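Local coordinates for protein phosphoserine phosphatase (Thermococcus onnurineus, PDB 4AP9) that probably hydrolyses L-phosphoserine to L-serine and phosphate, the last step of serine biosynthesis, as a magnesium-dependent haloacid dehalogenase-superfamily enzyme, at residues F23-W26 and R27-R31. Numbering follows the deposited sequence.
Sequences FEFW and REMAR. With 1PS (3-pyridinium-1-ylpropane-1-sulfonate), chain E.
Phe25 and Met29, one turn apart at the start of helix 25-33, meet on its buried side, with Trp26 next to them. Met29, a selenomethionine, sets CG over one face of the Phe25 ring, 3.7 Å from the centroid and 24° off the normal, a CH-pi contact. Its SE lies obliquely, 4.5 Å from that centroid, as a Met-aromatic contact. Phe25 CD2 sits 3.7 Å above the centre of the Trp26 ring. Two i to i+4 backbone bonds accompany this packing: Met29 N donates to Phe25 O at 2.8 Å, and Glu28 N to Glu24 O at 3.0 Å, consistent with Glu24 as the N-cap residue. Phe23, before the helix, brings CE1 to 3.6 Å from Glu28 CB.

The polar side is more open to solvent: Glu24, Arg27 and Glu28 are partly exposed, Arg31 exposed. Glu24 and Arg27 run side by side, and Arg27 NE reaches Glu24 OE1 at 2.8 Å in a salt bridge. The oxygen lies in the guanidinium plane, yet the donor stands 54° out of the carboxylate plane. A water bridges OE1 and Arg27 NH2, and OE1 is also hydrogen-bonded to the hydroxyl of Tyr160. Further along, a bend at chi2 (70°) turns the Glu28 carboxylate to Arg31, whose NE and NH2 hydrogen-bond side-on to OE1 and OE2, one each, within a salt bridge; OE1 also pairs with Lys77. Arg31 lines the pocket of a bound 3-pyridinium-1-ylpropane-1-sulfonate.

Trp26 packs on helices 36-47 and 52-62, Arg27 pairs with Glu39 and Glu43, and Phe25 meets Phe71 of helix 68-73, placing this turn in the helical cap, as in this superfamily, which the chain reaches after strand 11-15.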
loop_
_atom_site.group_PDB
_atom_site.type_symbol
_atom_site.label_atom_id
_atom_site.label_comp_id
_atom_site.label_asym_id
_atom_site.label_seq_id
_atom_site.Cartn_x
_atom_site.Cartn_y
_atom_site.Cartn_z
ATOM N N PHE A 23 3.785 33.133 -23.599
ATOM C CA PHE A 23 2.444 33.691 -23.418
ATOM C C PHE A 23 1.890 33.401 -22.024
ATOM O O PHE A 23 1.935 32.269 -21.536
ATOM C CB PHE A 23 1.453 33.208 -24.486
ATOM C CG PHE A 23 0.072 33.772 -24.302
ATOM C CD1 PHE A 23 -0.167 35.121 -24.506
ATOM C CD2 PHE A 23 -0.975 32.966 -23.873
ATOM C CE1 PHE A 23 -1.433 35.658 -24.314
ATOM C CE2 PHE A 23 -2.244 33.500 -23.671
ATOM C CZ PHE A 23 -2.471 34.843 -23.904
ATOM N N GLU A 24 1.377 34.445 -21.382
ATOM C CA GLU A 24 0.815 34.332 -20.049
ATOM C C GLU A 24 -0.600 34.893 -20.030
ATOM O O GLU A 24 -0.789 36.103 -19.924
ATOM C CB GLU A 24 1.697 35.074 -19.051
ATOM C CG GLU A 24 3.039 34.405 -18.879
ATOM C CD GLU A 24 3.893 35.090 -17.843
ATOM O OE1 GLU A 24 3.668 34.850 -16.639
ATOM O OE2 GLU A 24 4.778 35.872 -18.248
ATOM N N PHE A 25 -1.583 34.003 -20.136
ATOM C CA PHE A 25 -2.994 34.406 -20.231
ATOM C C PHE A 25 -3.440 35.477 -19.234
ATOM O O PHE A 25 -4.157 36.413 -19.593
ATOM C CB PHE A 25 -3.904 33.178 -20.093
ATOM C CG PHE A 25 -5.368 33.509 -20.079
ATOM C CD1 PHE A 25 -6.057 33.693 -21.265
ATOM C CD2 PHE A 25 -6.062 33.617 -18.882
ATOM C CE1 PHE A 25 -7.409 34.001 -21.267
ATOM C CE2 PHE A 25 -7.428 33.923 -18.878
ATOM C CZ PHE A 25 -8.096 34.113 -20.074
ATOM N N TRP A 26 -3.073 35.334 -17.963
ATOM C CA TRP A 26 -3.542 36.304 -16.977
ATOM C C TRP A 26 -2.912 37.705 -17.123
ATOM O O TRP A 26 -3.581 38.724 -16.872
ATOM C CB TRP A 26 -3.450 35.753 -15.537
ATOM C CG TRP A 26 -4.430 34.615 -15.295
ATOM C CD1 TRP A 26 -4.123 33.297 -15.064
ATOM C CD2 TRP A 26 -5.868 34.690 -15.312
ATOM N NE1 TRP A 26 -5.278 32.561 -14.900
ATOM C CE2 TRP A 26 -6.357 33.386 -15.064
ATOM C CE3 TRP A 26 -6.779 35.732 -15.499
ATOM C CZ2 TRP A 26 -7.724 33.101 -14.995
ATOM C CZ3 TRP A 26 -8.143 35.445 -15.434
ATOM C CH2 TRP A 26 -8.598 34.134 -15.187
ATOM N N ARG A 27 -1.647 37.755 -17.532
ATOM C CA ARG A 27 -0.993 39.033 -17.813
ATOM C C ARG A 27 -1.649 39.675 -19.034
ATOM O O ARG A 27 -1.834 40.887 -19.085
ATOM C CB ARG A 27 0.506 38.850 -18.047
ATOM C CG ARG A 27 1.209 38.274 -16.822
ATOM C CD ARG A 27 2.720 38.272 -16.952
ATOM N NE ARG A 27 3.330 37.537 -15.840
ATOM C CZ ARG A 27 3.560 38.040 -14.631
ATOM N NH1 ARG A 27 3.237 39.298 -14.350
ATOM N NH2 ARG A 27 4.120 37.280 -13.694
ATOM N N GLU A 28 -2.023 38.856 -20.009
ATOM C CA GLU A 28 -2.761 39.368 -21.163
ATOM C C GLU A 28 -4.156 39.870 -20.773
ATOM O O GLU A 28 -4.616 40.916 -21.256
ATOM C CB GLU A 28 -2.842 38.304 -22.259
ATOM C CG GLU A 28 -3.585 38.738 -23.518
ATOM C CD GLU A 28 -2.841 39.784 -24.341
ATOM O OE1 GLU A 28 -1.731 40.201 -23.944
ATOM O OE2 GLU A 28 -3.378 40.182 -25.395
HETATM N N MSE A 29 -4.845 39.138 -19.899
HETATM C CA MSE A 29 -6.143 39.597 -19.427
HETATM C C MSE A 29 -6.024 40.922 -18.679
HETATM O O MSE A 29 -6.897 41.784 -18.785
HETATM C CB MSE A 29 -6.824 38.549 -18.547
HETATM C CG MSE A 29 -7.324 37.348 -19.315
HETATM SE SE MSE A 29 -8.727 37.868 -20.577
HETATM C CE MSE A 29 -7.692 37.769 -22.147
ATOM N N ALA A 30 -4.940 41.090 -17.926
ATOM C CA ALA A 30 -4.759 42.333 -17.184
ATOM C C ALA A 30 -4.556 43.479 -18.172
ATOM O O ALA A 30 -5.035 44.588 -17.933
ATOM C CB ALA A 30 -3.578 42.239 -16.226
ATOM N N ARG A 31 -3.855 43.202 -19.270
ATOM C CA ARG A 31 -3.556 44.226 -20.276
ATOM C C ARG A 31 -4.829 44.637 -21.017
ATOM O O ARG A 31 -5.112 45.825 -21.193
ATOM C CB ARG A 31 -2.487 43.727 -21.258
ATOM C CG ARG A 31 -2.064 44.754 -22.323
ATOM C CD ARG A 31 -1.158 44.141 -23.375
ATOM N NE ARG A 31 -1.864 43.256 -24.293
ATOM C CZ ARG A 31 -2.477 43.680 -25.394
ATOM N NH1 ARG A 31 -2.475 44.976 -25.678
ATOM N NH2 ARG A 31 -3.108 42.825 -26.196
HETATM N N1 1PS E . -6.895 48.074 -23.490
HETATM C C1 1PS E . -5.782 48.730 -23.153
HETATM C C2 1PS E . -4.565 48.404 -23.735
HETATM C C3 1PS E . -6.889 47.080 -24.393
HETATM C C4 1PS E . -5.703 46.698 -25.017
HETATM C C5 1PS E . -4.515 47.367 -24.687
HETATM C C6 1PS E . -8.122 48.450 -22.859
HETATM C C7 1PS E . -7.862 48.701 -21.400
HETATM C C8 1PS E . -9.131 49.139 -20.735
HETATM S S1 1PS E . -8.882 50.665 -19.869
HETATM O O1 1PS E . -10.121 50.900 -19.111
HETATM O O2 1PS E . -8.672 51.745 -20.819
HETATM O O3 1PS E . -7.758 50.572 -18.956
HETATM O O HOH W 1 5.546 34.805 -14.589
#